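Local coordinates for protein dimethyladenosine transferase, putative (Plasmodium falciparum, PDB 2H1R) that probably dimethylates adenines of ribosomal RNA at N6 with S-adenosyl-L-methionine as methyl donor, at residues 206-215 with 285-296. Sequence-based numbering, arbitrary orientation.
Sequences DEWDNLLRIC and LLLEFNKKGIHF
Glu207 reaches from helix 205-216 to the end of helix 279-291 and the tail beyond it, and each part of its side chain meets something there. Its CB lies 4.2 Å from CD1 of Leu286, and CG passes 3.5 Å from the carbonyl O of Phe296. Beyond CG the chain stays extended (chi2 -151°), which carries the carboxylate out to three donors. OE1 takes a nearly straight bond from ND1 of His295 (2.6 Å, 177°), on its syn side and in the plane of the imidazole. OE2 is gripped twice, by Phe296 N and by Asn290 ND2, both at 3.0 Å and from opposite faces of the carboxylate. Three donors fix its rotation in a buried place, where a neighbouring imidazole would probably favour the ionised acid. Asn290 suits its position because one amide nitrogen serves two acceptors: it also bonds Ile294 O, just past the Schellman motif where Gly293, with positive phi, is the first residue to leave helical geometry.

The helical segments 206-215 and 285-291 run at 106° to each other in the all-helical C-terminal part of the chain, which follows the Rossmann-like methyltransferase sheet and lies away from the predicted S-adenosyl-L-methionine site. Beside the polar cluster the tail turns hydrophobic. Leu211 lays CD1 over one face of the Phe296 ring in a CH-pi contact, 4.0 Å from the centroid, while its CD2 packs on CB of Leu286; a branched leucine can serve both. Ile214 brings its slender CD1 to the ring's edge, 3.6 Å from CD1 of Phe296. Leu286 CD2 meets the edge of the indole of Trp208, a side chain that also touches Ile162 and Leu166 of helix 159-167. Trp243 stacks on the His295 ring.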
loop_
_atom_site.group_PDB
_atom_site.type_symbol
_atom_site.label_atom_id
_atom_site.label_comp_id
_atom_site.label_asym_id
_atom_site.label_seq_id
_atom_site.Cartn_x
_atom_site.Cartn_y
_atom_site.Cartn_z
ATOM N N ASP A 206 6.726 -1.832 -10.923
ATOM C CA ASP A 206 7.958 -1.075 -11.175
ATOM C C ASP A 206 7.727 0.121 -12.107
ATOM O O ASP A 206 8.166 1.239 -11.814
ATOM C CB ASP A 206 9.090 -1.967 -11.728
ATOM C CG ASP A 206 9.517 -3.059 -10.728
ATOM O OD1 ASP A 206 9.306 -2.847 -9.510
ATOM O OD2 ASP A 206 10.067 -4.120 -11.148
ATOM N N GLU A 207 7.011 -0.100 -13.201
ATOM C CA GLU A 207 6.780 0.981 -14.158
ATOM C C GLU A 207 5.721 1.976 -13.651
ATOM O O GLU A 207 5.843 3.172 -13.899
ATOM C CB GLU A 207 6.305 0.418 -15.504
ATOM C CG GLU A 207 7.368 -0.239 -16.332
ATOM C CD GLU A 207 7.071 -0.137 -17.824
ATOM O OE1 GLU A 207 7.198 -1.184 -18.522
ATOM O OE2 GLU A 207 6.707 0.976 -18.288
ATOM N N TRP A 208 4.662 1.466 -13.031
ATOM C CA TRP A 208 3.609 2.303 -12.418
ATOM C C TRP A 208 4.206 3.257 -11.404
ATOM O O TRP A 208 3.986 4.451 -11.465
ATOM C CB TRP A 208 2.599 1.408 -11.694
ATOM C CG TRP A 208 1.568 2.106 -10.831
ATOM C CD1 TRP A 208 1.605 2.266 -9.475
ATOM C CD2 TRP A 208 0.339 2.687 -11.269
ATOM N NE1 TRP A 208 0.465 2.901 -9.041
ATOM C CE2 TRP A 208 -0.326 3.181 -10.123
ATOM C CE3 TRP A 208 -0.274 2.835 -12.517
ATOM C CZ2 TRP A 208 -1.576 3.814 -10.199
ATOM C CZ3 TRP A 208 -1.517 3.473 -12.578
ATOM C CH2 TRP A 208 -2.147 3.936 -11.433
ATOM N N ASP A 209 4.989 2.723 -10.476
ATOM C CA ASP A 209 5.563 3.543 -9.427
ATOM C C ASP A 209 6.562 4.568 -10.001
ATOM O O ASP A 209 6.673 5.690 -9.488
ATOM C CB ASP A 209 6.200 2.691 -8.319
ATOM C CG ASP A 209 6.560 3.513 -7.093
ATOM O OD1 ASP A 209 5.658 4.133 -6.452
ATOM O OD2 ASP A 209 7.759 3.558 -6.806
ATOM N N ASN A 210 7.284 4.205 -11.055
ATOM C CA ASN A 210 8.238 5.164 -11.624
ATOM C C ASN A 210 7.552 6.292 -12.376
ATOM O O ASN A 210 8.000 7.452 -12.312
ATOM C CB ASN A 210 9.266 4.486 -12.529
ATOM C CG ASN A 210 10.307 3.721 -11.756
ATOM O OD1 ASN A 210 10.463 3.884 -10.544
ATOM N ND2 ASN A 210 11.043 2.883 -12.456
ATOM N N LEU A 211 6.479 5.953 -13.075
ATOM C CA LEU A 211 5.631 6.965 -13.747
ATOM C C LEU A 211 5.061 7.930 -12.699
ATOM O O LEU A 211 5.090 9.159 -12.880
ATOM C CB LEU A 211 4.486 6.301 -14.522
ATOM C CG LEU A 211 3.378 7.225 -15.068
ATOM C CD1 LEU A 211 3.896 8.222 -16.124
ATOM C CD2 LEU A 211 2.193 6.443 -15.638
ATOM N N LEU A 212 4.554 7.381 -11.605
ATOM C CA LEU A 212 4.058 8.241 -10.512
ATOM C C LEU A 212 5.119 9.122 -9.897
ATOM O O LEU A 212 4.822 10.257 -9.549
ATOM C CB LEU A 212 3.324 7.448 -9.422
ATOM C CG LEU A 212 1.984 6.818 -9.858
ATOM C CD1 LEU A 212 1.471 5.977 -8.701
ATOM C CD2 LEU A 212 0.919 7.824 -10.197
ATOM N N ARG A 213 6.338 8.619 -9.733
ATOM C CA ARG A 213 7.442 9.447 -9.212
ATOM C C ARG A 213 7.779 10.631 -10.140
ATOM O O ARG A 213 8.019 11.760 -9.666
ATOM C CB ARG A 213 8.688 8.597 -8.932
ATOM C CG ARG A 213 8.526 7.733 -7.671
ATOM C CD ARG A 213 9.732 6.790 -7.542
ATOM N NE ARG A 213 9.655 5.927 -6.379
ATOM C CZ ARG A 213 10.141 6.253 -5.182
ATOM N NH1 ARG A 213 10.703 7.433 -5.001
ATOM N NH2 ARG A 213 10.044 5.406 -4.158
ATOM N N ILE A 214 7.739 10.402 -11.447
ATOM C CA ILE A 214 7.937 11.490 -12.390
ATOM C C ILE A 214 6.861 12.560 -12.226
ATOM O O ILE A 214 7.174 13.757 -12.102
ATOM C CB ILE A 214 7.952 10.993 -13.872
ATOM C CG1 ILE A 214 9.128 10.057 -14.104
ATOM C CG2 ILE A 214 8.077 12.170 -14.830
ATOM C CD1 ILE A 214 9.092 9.379 -15.476
ATOM N N CYS A 215 5.614 12.125 -12.237
ATOM C CA CYS A 215 4.463 13.013 -12.188
ATOM C C CYS A 215 4.309 13.717 -10.839
ATOM O O CYS A 215 3.980 14.907 -10.810
ATOM C CB CYS A 215 3.183 12.237 -12.517
ATOM S SG CYS A 215 3.202 11.628 -14.257
ATOM N N LEU A 285 -2.633 6.568 -18.922
ATOM C CA LEU A 285 -1.341 7.132 -19.293
ATOM C C LEU A 285 -0.258 6.050 -19.452
ATOM O O LEU A 285 0.524 6.048 -20.432
ATOM C CB LEU A 285 -0.915 8.123 -18.206
ATOM C CG LEU A 285 0.106 9.207 -18.487
ATOM C CD1 LEU A 285 -0.345 10.040 -19.692
ATOM C CD2 LEU A 285 0.263 10.108 -17.201
ATOM N N LEU A 286 -0.196 5.130 -18.487
ATOM C CA LEU A 286 0.826 4.066 -18.550
ATOM C C LEU A 286 0.575 3.216 -19.819
ATOM O O LEU A 286 1.521 2.888 -20.580
ATOM C CB LEU A 286 0.738 3.201 -17.279
ATOM C CG LEU A 286 1.775 2.069 -17.156
ATOM C CD1 LEU A 286 3.234 2.590 -17.303
ATOM C CD2 LEU A 286 1.597 1.332 -15.839
ATOM N N LEU A 287 -0.684 2.871 -20.036
ATOM C CA LEU A 287 -1.092 2.015 -21.182
ATOM C C LEU A 287 -0.719 2.655 -22.525
ATOM O O LEU A 287 -0.128 1.999 -23.388
ATOM C CB LEU A 287 -2.596 1.692 -21.121
ATOM C CG LEU A 287 -3.184 0.784 -22.219
ATOM C CD1 LEU A 287 -2.940 -0.659 -21.847
ATOM C CD2 LEU A 287 -4.707 0.979 -22.352
ATOM N N GLU A 288 -1.040 3.942 -22.684
ATOM C CA GLU A 288 -0.655 4.688 -23.909
ATOM C C GLU A 288 0.841 4.940 -24.126
ATOM O O GLU A 288 1.329 4.785 -25.263
ATOM C CB GLU A 288 -1.492 5.971 -24.052
ATOM C CG GLU A 288 -2.978 5.666 -24.043
ATOM C CD GLU A 288 -3.505 5.005 -25.326
ATOM O OE1 GLU A 288 -2.762 4.925 -26.334
ATOM O OE2 GLU A 288 -4.687 4.588 -25.315
ATOM N N PHE A 289 1.589 5.297 -23.072
ATOM C CA PHE A 289 3.057 5.293 -23.174
ATOM C C PHE A 289 3.575 3.916 -23.591
ATOM O O PHE A 289 4.318 3.811 -24.574
ATOM C CB PHE A 289 3.766 5.739 -21.892
ATOM C CG PHE A 289 3.726 7.240 -21.664
ATOM C CD1 PHE A 289 3.142 7.773 -20.511
ATOM C CD2 PHE A 289 4.309 8.103 -22.583
ATOM C CE1 PHE A 289 3.125 9.166 -20.299
ATOM C CE2 PHE A 289 4.298 9.481 -22.371
ATOM C CZ PHE A 289 3.672 10.011 -21.234
ATOM N N ASN A 290 3.153 2.862 -22.886
ATOM C CA ASN A 290 3.713 1.518 -23.200
ATOM C C ASN A 290 3.386 1.071 -24.642
ATOM O O ASN A 290 4.221 0.418 -25.287
ATOM C CB ASN A 290 3.224 0.470 -22.212
ATOM C CG ASN A 290 3.877 0.571 -20.844
ATOM O OD1 ASN A 290 3.451 -0.128 -19.936
ATOM N ND2 ASN A 290 4.959 1.364 -20.705
ATOM N N LYS A 291 2.186 1.407 -25.121
ATOM C CA LYS A 291 1.749 1.109 -26.503
ATOM C C LYS A 291 2.715 1.704 -27.534
ATOM O O LYS A 291 2.977 1.105 -28.610
ATOM C CB LYS A 291 0.310 1.599 -26.708
ATOM C CG LYS A 291 -0.466 1.025 -27.827
ATOM C CD LYS A 291 -1.998 1.208 -27.600
ATOM N N LYS A 292 3.324 2.832 -27.180
ATOM C CA LYS A 292 4.351 3.470 -28.034
ATOM C C LYS A 292 5.745 2.964 -27.830
ATOM O O LYS A 292 6.687 3.475 -28.442
ATOM C CB LYS A 292 4.336 4.983 -27.810
ATOM C CG LYS A 292 3.203 5.641 -28.545
ATOM C CD LYS A 292 3.198 7.162 -28.377
ATOM C CE LYS A 292 2.563 7.825 -29.623
ATOM N NZ LYS A 292 2.659 9.311 -29.625
ATOM N N GLY A 293 5.910 1.979 -26.944
ATOM C CA GLY A 293 7.251 1.498 -26.587
ATOM C C GLY A 293 8.005 2.357 -25.590
ATOM O O GLY A 293 9.218 2.234 -25.459
ATOM N N ILE A 294 7.299 3.260 -24.914
ATOM C CA ILE A 294 7.916 4.098 -23.877
ATOM C C ILE A 294 7.626 3.449 -22.514
ATOM O O ILE A 294 6.481 3.367 -22.087
ATOM C CB ILE A 294 7.378 5.570 -23.926
ATOM C CG1 ILE A 294 7.717 6.222 -25.284
ATOM C CG2 ILE A 294 7.965 6.430 -22.756
ATOM C CD1 ILE A 294 6.901 7.485 -25.623
ATOM N N HIS A 295 8.703 2.995 -21.877
ATOM C CA HIS A 295 8.692 2.303 -20.614
ATOM C C HIS A 295 9.409 3.113 -19.530
ATOM O O HIS A 295 10.354 3.872 -19.815
ATOM C CB HIS A 295 9.319 0.895 -20.779
ATOM C CG HIS A 295 8.473 -0.007 -21.624
ATOM N ND1 HIS A 295 7.556 -0.879 -21.079
ATOM C CD2 HIS A 295 8.316 -0.088 -22.972
ATOM C CE1 HIS A 295 6.911 -1.501 -22.053
ATOM N NE2 HIS A 295 7.347 -1.033 -23.211
ATOM N N PHE A 296 8.954 2.932 -18.287
ATOM C CA PHE A 296 9.477 3.651 -17.113
ATOM C C PHE A 296 10.440 2.787 -16.255
ATOM O O PHE A 296 10.013 1.888 -15.551
ATOM C CB PHE A 296 8.277 4.234 -16.327
ATOM C CG PHE A 296 7.424 5.178 -17.180
ATOM C CD1 PHE A 296 7.747 6.529 -17.268
ATOM C CD2 PHE A 296 6.351 4.705 -17.917
ATOM C CE1 PHE A 296 6.990 7.411 -18.064
ATOM C CE2 PHE A 296 5.600 5.561 -18.732
ATOM C CZ PHE A 296 5.936 6.930 -18.805
#